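Local atomic coordinates of multisubunit Na+/H+ antiporter, A subunit (Anoxybacillus flavithermus, PDB entry 6Z16), a protein that forms the A subunit of the multisubunit Mrp antiporter, a membrane complex that exchanges sodium ions for protons across the cell membrane. Residues Ile241-Phe246 / Trp298-Val302; Ser340-Ile344 / Phe435-Met439; Gly346-His350 / Val528-Leu532; Trp257-Ala261 / His273-Val278. The contacts are given in a common frame with arbitrary orientation. Residue numbers count along the deposited sequence, not the author numbering.

Contact 1: residues Ile241-Phe246 / Trp298-Val302; sequences ILFGAF and WVWTV. With PTY (phosphatidylethanolamine), chain P.
Residues Ile-241 to Phe-246 and Trp-298 to Val-302 are regular helical segments whose axes run nearly parallel, with a crossing angle of -24° and a closest approach of 11.7 Å. In register, Leu-242 CA stands 7.8 Å from Trp-298 CA. At this spacing the gap is bridged by extended side chains. The main aromatic interaction is a CH-pi contact. Leu-242, with chi1 t and chi2 p, places CD1 over a face of the Trp-298 indole (chi1 t, chi2 -94°), 3.8 Å from the centroid of the six-membered ring and 21° off its normal; Leu-242 CD1 is 3.5 Å from Trp-298 CZ3. Ile-241 CG2 meets the indole at its edge, 4.5 Å from Trp-298 CH2. The arrangement is transmembrane helix packing within the antiporter family domain, joining helices 234-248 and 296-316, and Ile-285 of helix 280-292 also touches Phe-246. Aliphatic contacts continue toward the C-terminal end: Leu-242 CD1 lies 3.6 Å from Val-302 CG2 and Leu-242 CD2 3.8 Å from Thr-301 CG2. The Phe-246 ring, chi1 m, meets the same methyls at its edge, with CZ 3.7 Å from Val-302 CG2 and CE2 3.8 Å from Thr-301 CG2. Polar groups turn elsewhere: Thr-301 OG1 bonds to Val-297 O, and Trp-300 NE1 lies 2.8 Å from phosphate oxygen O13 of the phosphatidylethanolamine.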
# COMPACT_ATOMS: atom_id res chain seq x y z
N ILE A 241 -89.61 33.20 -24.28
CA ILE A 241 -90.42 33.70 -23.17
C ILE A 241 -91.87 33.28 -23.33
O ILE A 241 -92.51 32.81 -22.37
CB ILE A 241 -90.30 35.24 -23.07
CG1 ILE A 241 -88.93 35.66 -22.56
CG2 ILE A 241 -91.38 35.83 -22.18
CD1 ILE A 241 -88.71 37.15 -22.66
N LEU A 242 -92.39 33.38 -24.55
CA LEU A 242 -93.78 33.05 -24.82
C LEU A 242 -94.03 31.56 -24.68
O LEU A 242 -95.09 31.14 -24.21
CB LEU A 242 -94.11 33.55 -26.21
CG LEU A 242 -95.56 33.68 -26.61
CD1 LEU A 242 -96.17 34.58 -25.59
CD2 LEU A 242 -95.63 34.30 -27.98
N PHE A 243 -93.02 30.75 -25.01
CA PHE A 243 -93.09 29.31 -24.87
C PHE A 243 -93.17 28.91 -23.40
O PHE A 243 -93.99 28.07 -23.01
CB PHE A 243 -91.86 28.70 -25.53
CG PHE A 243 -91.96 27.24 -25.79
CD1 PHE A 243 -92.51 26.78 -26.98
CD2 PHE A 243 -91.54 26.33 -24.85
CE1 PHE A 243 -92.60 25.44 -27.23
CE2 PHE A 243 -91.64 25.00 -25.08
CZ PHE A 243 -92.16 24.54 -26.28
N GLY A 244 -92.33 29.52 -22.56
CA GLY A 244 -92.36 29.20 -21.14
C GLY A 244 -93.62 29.68 -20.45
O GLY A 244 -94.16 28.99 -19.58
N ALA A 245 -94.12 30.86 -20.84
CA ALA A 245 -95.35 31.38 -20.27
C ALA A 245 -96.56 30.57 -20.70
O ALA A 245 -97.50 30.42 -19.92
CB ALA A 245 -95.53 32.84 -20.66
N PHE A 246 -96.55 30.01 -21.91
CA PHE A 246 -97.63 29.11 -22.30
C PHE A 246 -97.49 27.77 -21.61
O PHE A 246 -98.49 27.06 -21.44
CB PHE A 246 -97.64 28.90 -23.81
CG PHE A 246 -98.08 30.10 -24.59
CD1 PHE A 246 -98.75 31.14 -23.99
CD2 PHE A 246 -97.80 30.18 -25.94
CE1 PHE A 246 -99.14 32.24 -24.72
CE2 PHE A 246 -98.19 31.27 -26.67
CZ PHE A 246 -98.86 32.30 -26.06
N TRP A 298 -96.31 38.22 -31.34
CA TRP A 298 -96.74 38.10 -29.95
C TRP A 298 -98.26 38.08 -29.84
O TRP A 298 -98.83 37.13 -29.30
CB TRP A 298 -96.17 39.27 -29.14
CG TRP A 298 -96.53 39.29 -27.67
CD1 TRP A 298 -97.57 39.96 -27.09
CD2 TRP A 298 -95.79 38.70 -26.59
NE1 TRP A 298 -97.56 39.77 -25.73
CE2 TRP A 298 -96.47 39.01 -25.40
CE3 TRP A 298 -94.64 37.91 -26.52
CZ2 TRP A 298 -96.03 38.57 -24.16
CZ3 TRP A 298 -94.20 37.49 -25.29
CH2 TRP A 298 -94.90 37.81 -24.12
N VAL A 299 -98.92 39.10 -30.40
CA VAL A 299 -100.34 39.29 -30.15
C VAL A 299 -101.16 38.21 -30.85
O VAL A 299 -102.10 37.65 -30.26
CB VAL A 299 -100.77 40.72 -30.53
CG1 VAL A 299 -99.93 41.70 -29.75
CG2 VAL A 299 -100.61 41.03 -31.99
N TRP A 300 -100.74 37.79 -32.05
CA TRP A 300 -101.54 36.78 -32.71
C TRP A 300 -101.24 35.39 -32.19
O TRP A 300 -102.16 34.57 -32.12
CB TRP A 300 -101.37 36.86 -34.22
CG TRP A 300 -101.97 38.12 -34.80
CD1 TRP A 300 -101.30 39.18 -35.31
CD2 TRP A 300 -103.36 38.46 -34.85
NE1 TRP A 300 -102.18 40.15 -35.72
CE2 TRP A 300 -103.46 39.73 -35.44
CE3 TRP A 300 -104.54 37.81 -34.47
CZ2 TRP A 300 -104.68 40.37 -35.66
CZ3 TRP A 300 -105.75 38.44 -34.68
CH2 TRP A 300 -105.81 39.71 -35.27
N THR A 301 -100.00 35.12 -31.75
CA THR A 301 -99.69 33.83 -31.13
C THR A 301 -100.48 33.65 -29.84
O THR A 301 -101.13 32.61 -29.64
CB THR A 301 -98.20 33.73 -30.87
OG1 THR A 301 -97.48 33.91 -32.09
CG2 THR A 301 -97.87 32.36 -30.30
N VAL A 302 -100.48 34.69 -29.00
CA VAL A 302 -101.18 34.65 -27.71
C VAL A 302 -102.68 34.47 -27.92
O VAL A 302 -103.30 33.56 -27.34
CB VAL A 302 -100.87 35.92 -26.91
CG1 VAL A 302 -101.71 36.00 -25.71
CG2 VAL A 302 -99.47 35.89 -26.42
C1 PTY P . -102.09 37.44 -40.15
C2 PTY P . -103.11 44.96 -40.57
C3 PTY P . -103.42 43.80 -39.60
O4 PTY P . -102.58 36.53 -39.15
C5 PTY P . -101.12 39.74 -40.24
C6 PTY P . -101.22 38.46 -39.46
O7 PTY P . -99.86 37.93 -39.31
C8 PTY P . -99.57 37.30 -38.17
O10 PTY P . -100.40 37.00 -37.35
C11 PTY P . -98.10 37.07 -38.02
C12 PTY P . -97.66 35.61 -37.88
C13 PTY P . -98.05 34.95 -36.56
C14 PTY P . -97.45 33.57 -36.38
C15 PTY P . -98.14 32.70 -35.35
C16 PTY P . -99.54 32.27 -35.75
C17 PTY P . -99.99 30.96 -35.11
C18 PTY P . -100.13 31.02 -33.61
C19 PTY P . -100.49 29.69 -32.96
C20 PTY P . -99.38 28.66 -32.99
C30 PTY P . -102.55 35.23 -39.44
C31 PTY P . -103.01 34.40 -38.28
O30 PTY P . -102.19 34.79 -40.50
C32 PTY P . -103.59 33.04 -38.68
C33 PTY P . -104.87 33.15 -39.50
C34 PTY P . -105.48 31.81 -39.88
C35 PTY P . -106.09 31.06 -38.72
C36 PTY P . -107.32 31.72 -38.13
C37 PTY P . -107.97 30.93 -37.01
P1 PTY P . -103.19 41.15 -39.58
O11 PTY P . -103.12 42.57 -40.30
O12 PTY P . -104.49 40.76 -39.61
O13 PTY P . -102.61 41.20 -38.31
O14 PTY P . -102.45 40.25 -40.48
N1 PTY P . -103.96 46.10 -40.24

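Contact 2: residues Ser340-Ile344 / Phe435-Met439; sequences SLLGI and FFTAM
Leu-341, Met-439 and Ile-344 lose the most surface where the helical segments Ser-340 to Ile-344 and Phe-435 to Met-439 pack. The axes approach to 10.7 Å and their N-to-C directions diverge by 41° (signed crossing angle 41°); the nearest backbone pair is Leu-341 CA and Phe-435 CA, 7.3 Å apart. Leu-341 leaves its helix sideways, and in its m,t rotamer the branched end reaches across to the partner. Its CG touches the edge of the Phe-435 ring (chi1 t), 3.7 Å from CD1 of that residue, while Leu-341 CD2 is 3.8 Å from Ala-438 CB, the small alanine leaving room for the leucine. Met-439 answers from the other side. With chi1 m, chi2 m and chi3 t its chain folds toward the first helix, so that Met-439 CE sits 4.1 Å from Leu-341 CD2, 3.8 Å from Ile-344 CG1 and 3.7 Å from Ser-340 OG. Ile-344, pointing toward the partner with both chi angles m, also brings CG2 to 4.2 Å from Ala-438 O. Ser-340, chi1 p, has its OG 3.9 Å from Phe-435 CE1, but the hydroxyl is bonded to Leu-337 O within its own helix. Ala-362, Ala-365 and Ala-366 of helix 360-391 cover the seam. The result is a fully buried, apolar helix-helix interface between helices 323-347 and 428-440, in the membrane bundle of the antiporter family domain.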
# COMPACT_ATOMS: atom_id res chain seq x y z
N SER A 340 -106.44 34.82 -24.36
CA SER A 340 -106.91 35.36 -25.64
C SER A 340 -107.31 36.83 -25.51
O SER A 340 -107.02 37.65 -26.40
CB SER A 340 -108.07 34.53 -26.16
OG SER A 340 -109.19 34.67 -25.31
N LEU A 341 -107.94 37.18 -24.39
CA LEU A 341 -108.21 38.60 -24.13
C LEU A 341 -106.93 39.40 -23.95
O LEU A 341 -106.88 40.57 -24.35
CB LEU A 341 -109.12 38.75 -22.92
CG LEU A 341 -110.56 38.33 -23.16
CD1 LEU A 341 -111.32 38.31 -21.86
CD2 LEU A 341 -111.20 39.31 -24.13
N LEU A 342 -105.89 38.79 -23.37
CA LEU A 342 -104.60 39.46 -23.28
C LEU A 342 -103.98 39.69 -24.66
O LEU A 342 -103.30 40.70 -24.88
CB LEU A 342 -103.64 38.66 -22.40
CG LEU A 342 -103.89 38.66 -20.90
CD1 LEU A 342 -102.96 37.69 -20.21
CD2 LEU A 342 -103.67 40.07 -20.36
N GLY A 343 -104.21 38.78 -25.60
CA GLY A 343 -103.73 38.99 -26.96
C GLY A 343 -104.42 40.14 -27.67
O GLY A 343 -103.78 40.94 -28.36
N ILE A 344 -105.74 40.25 -27.50
CA ILE A 344 -106.46 41.39 -28.08
C ILE A 344 -106.03 42.70 -27.41
O ILE A 344 -105.88 43.75 -28.06
CB ILE A 344 -107.98 41.16 -27.98
CG1 ILE A 344 -108.35 39.80 -28.57
CG2 ILE A 344 -108.73 42.26 -28.71
CD1 ILE A 344 -107.99 39.63 -30.02
N PHE A 435 -116.22 39.90 -22.65
CA PHE A 435 -115.52 39.00 -23.56
C PHE A 435 -116.10 39.06 -24.97
O PHE A 435 -115.35 39.20 -25.94
CB PHE A 435 -115.56 37.57 -23.02
CG PHE A 435 -114.95 36.56 -23.94
CD1 PHE A 435 -113.58 36.54 -24.16
CD2 PHE A 435 -115.74 35.61 -24.58
CE1 PHE A 435 -113.00 35.61 -25.01
CE2 PHE A 435 -115.17 34.68 -25.43
CZ PHE A 435 -113.80 34.68 -25.64
N PHE A 436 -117.43 38.96 -25.09
CA PHE A 436 -118.04 39.04 -26.42
C PHE A 436 -117.93 40.44 -27.02
O PHE A 436 -117.81 40.57 -28.24
CB PHE A 436 -119.50 38.59 -26.39
CG PHE A 436 -119.69 37.13 -26.13
CD1 PHE A 436 -119.20 36.18 -27.01
CD2 PHE A 436 -120.45 36.69 -25.06
CE1 PHE A 436 -119.39 34.83 -26.79
CE2 PHE A 436 -120.65 35.35 -24.82
CZ PHE A 436 -120.12 34.42 -25.69
N THR A 437 -117.95 41.48 -26.18
CA THR A 437 -117.76 42.84 -26.68
C THR A 437 -116.34 43.04 -27.20
O THR A 437 -116.13 43.68 -28.24
CB THR A 437 -118.08 43.84 -25.58
OG1 THR A 437 -119.41 43.61 -25.10
CG2 THR A 437 -118.00 45.27 -26.09
N ALA A 438 -115.35 42.46 -26.51
CA ALA A 438 -113.97 42.57 -26.96
C ALA A 438 -113.72 41.74 -28.21
O ALA A 438 -112.94 42.14 -29.09
CB ALA A 438 -113.03 42.14 -25.84
N MET A 439 -114.37 40.58 -28.32
CA MET A 439 -114.13 39.73 -29.49
C MET A 439 -114.87 40.20 -30.73
O MET A 439 -114.36 40.03 -31.84
CB MET A 439 -114.49 38.28 -29.17
CG MET A 439 -113.51 37.63 -28.23
SD MET A 439 -111.86 37.60 -28.97
CE MET A 439 -110.86 37.10 -27.59

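Contact 3: residues Gly346-His350 / Val528-Leu532; sequences GLSFH and VLYGL
Segment Gly-346 to His-350 carries the frayed C-terminal end of helix 323-347: it keeps helical backbone angles, and Phe-349 N bonds to Gly-346 O at 3.2 Å, but the regular helical pattern is lost. Its Phe-349 side chain (chi1 m, chi2 -88°) reaches across to segment Val-528 to Leu-532, where the nearest backbone pair is Phe-349 CA and Leu-532 CA, 7.4 Å apart. Val-528 is still helical, and its carbonyl O meets the edge of the phenyl ring, 3.7 Å from Phe-349 CZ. Leu-529 is the first residue to leave helical angles (phi/psi -113°/47°). Its m,t rotamer swings CD2 to 3.7 Å from Phe-349 CE2 and 4.4 Å from Ser-348 OG. The CA-to-CB bond of Tyr-530 points away from the interface, and its ring has a cation-pi partner in Arg-221, while Tyr-530 O reaches the ring edge 4.1 Å from Phe-349 CE1. Gly-531 makes no contact, but its positive phi (73°/24°) suits the third position of the turn. Leu-532, with phi/psi -129°/-25° and chi1 t, chi2 p, points toward the partner and lays CD2 over a ring face, 4.1 Å from Phe-349 CD1 and 3.9 Å from Ser-348 OG. Met-360 of helix 360-391 touches Ser-348, Leu-529 and Leu-532. Here a type II beta turn, Leu-529 to Leu-532, directly follows helix 514-528 and cradles one aromatic side chain from just beyond the end of helix 323-347.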
# COMPACT_ATOMS: atom_id res chain seq x y z
N GLY A 346 -103.07 43.15 -26.42
CA GLY A 346 -101.82 43.45 -27.09
C GLY A 346 -102.05 44.15 -28.41
O GLY A 346 -101.26 45.02 -28.81
N LEU A 347 -103.12 43.78 -29.12
CA LEU A 347 -103.50 44.49 -30.35
C LEU A 347 -103.85 45.94 -30.11
O LEU A 347 -103.82 46.74 -31.05
CB LEU A 347 -104.70 43.83 -31.05
CG LEU A 347 -104.56 42.55 -31.85
CD1 LEU A 347 -105.93 42.05 -32.21
CD2 LEU A 347 -103.76 42.85 -33.09
N SER A 348 -104.21 46.29 -28.87
CA SER A 348 -104.42 47.70 -28.51
C SER A 348 -103.23 48.63 -28.76
O SER A 348 -103.43 49.84 -28.89
CB SER A 348 -104.80 47.82 -27.03
OG SER A 348 -104.89 49.18 -26.66
N PHE A 349 -102.00 48.11 -28.81
CA PHE A 349 -100.82 48.97 -28.87
C PHE A 349 -100.55 49.60 -30.23
O PHE A 349 -99.84 50.60 -30.30
CB PHE A 349 -99.56 48.21 -28.45
CG PHE A 349 -99.40 48.10 -26.98
CD1 PHE A 349 -98.73 49.08 -26.28
CD2 PHE A 349 -99.94 47.03 -26.29
CE1 PHE A 349 -98.58 49.00 -24.92
CE2 PHE A 349 -99.80 46.94 -24.94
CZ PHE A 349 -99.12 47.92 -24.25
N HIS A 350 -101.08 49.03 -31.32
CA HIS A 350 -100.68 49.50 -32.64
C HIS A 350 -101.35 50.82 -32.99
O HIS A 350 -100.69 51.85 -33.11
CB HIS A 350 -101.00 48.44 -33.69
CG HIS A 350 -100.28 47.15 -33.46
ND1 HIS A 350 -98.93 46.99 -33.72
CD2 HIS A 350 -100.71 45.95 -33.01
CE1 HIS A 350 -98.57 45.75 -33.43
NE2 HIS A 350 -99.63 45.10 -33.00
N VAL A 528 -100.63 47.29 -17.37
CA VAL A 528 -100.47 46.42 -18.54
C VAL A 528 -100.35 47.23 -19.83
O VAL A 528 -99.68 46.82 -20.79
CB VAL A 528 -101.63 45.40 -18.58
CG1 VAL A 528 -101.57 44.48 -19.77
CG2 VAL A 528 -101.63 44.57 -17.33
N LEU A 529 -100.91 48.44 -19.86
CA LEU A 529 -100.90 49.26 -21.06
C LEU A 529 -100.05 50.50 -20.85
O LEU A 529 -100.48 51.61 -21.15
CB LEU A 529 -102.32 49.66 -21.44
CG LEU A 529 -103.28 48.53 -21.75
CD1 LEU A 529 -104.65 49.12 -21.94
CD2 LEU A 529 -102.85 47.77 -22.98
N TYR A 530 -98.85 50.30 -20.31
CA TYR A 530 -97.98 51.41 -19.91
C TYR A 530 -97.53 52.23 -21.10
O TYR A 530 -97.28 51.70 -22.19
CB TYR A 530 -96.77 50.87 -19.15
CG TYR A 530 -95.85 51.96 -18.62
CD1 TYR A 530 -96.21 52.70 -17.51
CD2 TYR A 530 -94.65 52.24 -19.24
CE1 TYR A 530 -95.38 53.70 -17.03
CE2 TYR A 530 -93.81 53.24 -18.77
CZ TYR A 530 -94.19 53.96 -17.66
OH TYR A 530 -93.36 54.95 -17.18
N GLY A 531 -97.43 53.55 -20.90
CA GLY A 531 -96.93 54.44 -21.92
C GLY A 531 -97.87 54.70 -23.06
O GLY A 531 -97.42 55.06 -24.15
N LEU A 532 -99.17 54.53 -22.85
CA LEU A 532 -100.12 54.51 -23.95
C LEU A 532 -101.27 55.47 -23.67
O LEU A 532 -101.91 55.97 -24.60
CB LEU A 532 -100.64 53.09 -24.15
CG LEU A 532 -101.45 52.77 -25.40
CD1 LEU A 532 -100.56 52.94 -26.61
CD2 LEU A 532 -101.98 51.36 -25.30

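Contact 4: residues Trp257-Ala261 / His273-Val278; sequences WLPDA and HSATMV
A shallow hollow between His-273, Met-277 and Val-278 receives two bumps, Trp-257 and Leu-258. Residues 257-260 follow a helical path but lack a regular hydrogen-bond ladder; Asp-260 N bonds to Trp-257 O at 3.2 Å. The partner runs from helix 266-276, which has a wider pi-type turn at 273-276, on to Met-277 and Val-278. In register, Leu-258 CA lies 7.7 Å from His-273 CA. Leu-258 (chi1 t, chi2 p) drives CD1 into the hollow, 3.4 Å from His-273 ND1 and 4.0 Å from Val-278 CG1. The Trp-257 indole, chi1 p, fits beside it: CH2 is 3.6 Å from Met-277 CE and 4.2 Å from Val-278 CG1, and CZ3 lies 4.3 Å from His-273 CE1. Small Ala-261 leaves space for the imidazole, its CB 3.9 Å from His-273 NE2. The contact joins the irregular segment after helix 234-248 to helix 266-276, with helices 159-177, 184-214 and 323-347 packed around it.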
# COMPACT_ATOMS: atom_id res chain seq x y z
N TRP A 257 -100.46 18.35 -18.08
CA TRP A 257 -100.06 18.00 -16.72
C TRP A 257 -101.13 18.34 -15.69
O TRP A 257 -101.19 17.69 -14.64
CB TRP A 257 -98.76 18.71 -16.37
CG TRP A 257 -98.82 20.18 -16.49
CD1 TRP A 257 -98.58 20.92 -17.60
CD2 TRP A 257 -99.12 21.12 -15.45
NE1 TRP A 257 -98.72 22.26 -17.33
CE2 TRP A 257 -99.05 22.40 -16.01
CE3 TRP A 257 -99.45 20.99 -14.10
CZ2 TRP A 257 -99.30 23.55 -15.28
CZ3 TRP A 257 -99.69 22.13 -13.37
CH2 TRP A 257 -99.61 23.40 -13.96
N LEU A 258 -101.97 19.31 -15.97
CA LEU A 258 -102.92 19.83 -14.99
C LEU A 258 -104.08 18.89 -14.64
O LEU A 258 -104.50 18.89 -13.48
CB LEU A 258 -103.44 21.20 -15.46
CG LEU A 258 -104.24 22.06 -14.48
CD1 LEU A 258 -103.41 22.33 -13.27
CD2 LEU A 258 -104.62 23.37 -15.12
N PRO A 259 -104.64 18.07 -15.55
CA PRO A 259 -105.59 17.05 -15.08
C PRO A 259 -104.96 15.87 -14.35
O PRO A 259 -105.69 15.11 -13.71
CB PRO A 259 -106.27 16.58 -16.37
CG PRO A 259 -106.15 17.70 -17.27
CD PRO A 259 -104.82 18.27 -17.00
N ASP A 260 -103.64 15.68 -14.42
CA ASP A 260 -103.02 14.61 -13.66
C ASP A 260 -102.41 15.11 -12.36
O ASP A 260 -102.00 14.30 -11.52
CB ASP A 260 -101.95 13.90 -14.51
CG ASP A 260 -101.70 12.47 -14.06
OD1 ASP A 260 -102.38 12.00 -13.12
OD2 ASP A 260 -100.83 11.80 -14.67
N ALA A 261 -102.39 16.42 -12.14
CA ALA A 261 -102.07 17.01 -10.85
C ALA A 261 -103.27 17.04 -9.92
O ALA A 261 -103.26 17.81 -8.95
CB ALA A 261 -101.52 18.42 -11.04
N HIS A 273 -103.98 25.22 -8.32
CA HIS A 273 -104.58 25.11 -9.63
C HIS A 273 -105.87 25.91 -9.72
O HIS A 273 -106.72 25.60 -10.56
CB HIS A 273 -104.79 23.64 -9.94
CG HIS A 273 -103.63 22.79 -9.53
ND1 HIS A 273 -102.37 22.95 -10.05
CD2 HIS A 273 -103.54 21.78 -8.63
CE1 HIS A 273 -101.55 22.08 -9.49
NE2 HIS A 273 -102.24 21.35 -8.63
N SER A 274 -106.05 26.89 -8.84
CA SER A 274 -107.06 27.91 -9.04
C SER A 274 -106.47 29.31 -9.09
O SER A 274 -106.83 30.08 -9.98
CB SER A 274 -108.10 27.83 -7.92
OG SER A 274 -108.71 26.56 -7.93
N ALA A 275 -105.58 29.66 -8.16
CA ALA A 275 -105.29 31.07 -7.98
C ALA A 275 -103.84 31.48 -8.17
O ALA A 275 -103.59 32.66 -8.44
CB ALA A 275 -105.74 31.53 -6.59
N THR A 276 -102.87 30.58 -8.02
CA THR A 276 -101.49 31.01 -7.92
C THR A 276 -100.60 30.53 -9.06
O THR A 276 -100.02 31.37 -9.76
CB THR A 276 -100.93 30.55 -6.58
OG1 THR A 276 -101.22 29.16 -6.41
CG2 THR A 276 -101.55 31.34 -5.45
N MET A 277 -100.45 29.22 -9.27
CA MET A 277 -99.40 28.78 -10.18
C MET A 277 -99.85 28.84 -11.63
O MET A 277 -99.09 29.32 -12.49
CB MET A 277 -98.95 27.37 -9.83
CG MET A 277 -97.87 26.87 -10.76
SD MET A 277 -97.28 25.25 -10.32
CE MET A 277 -98.77 24.30 -10.56
N VAL A 278 -101.08 28.44 -11.91
CA VAL A 278 -101.60 28.46 -13.27
C VAL A 278 -101.85 29.86 -13.81
O VAL A 278 -102.25 30.00 -14.97
CB VAL A 278 -102.89 27.63 -13.34
CG1 VAL A 278 -102.61 26.20 -12.93
CG2 VAL A 278 -103.95 28.25 -12.47

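Contacts 1, 2 and 4 are buried inside the membrane domain, whereas contact 3 is only partly buried. Contacts 2 and 3 share helix 323-347 and adjoin in sequence: the regular part of the helix packs on another helix, its frayed end on a beta turn. Helix 296-316 of contact 1 lies against the same helix, with Val-299 CB 3.7 Å from Gly-343 O and Val-299 CG1 3.5 Å from Gly-346 C. Contact 4, with centres about 19 Å from contact 1, lies between the latter's segments in sequence. Chemistry follows place: contacts 1 and 2 join regular helices mainly through apolar side chains, contact 4 adds a histidine, and in contact 3 a phenyl ring meets two leucines and two carbonyls.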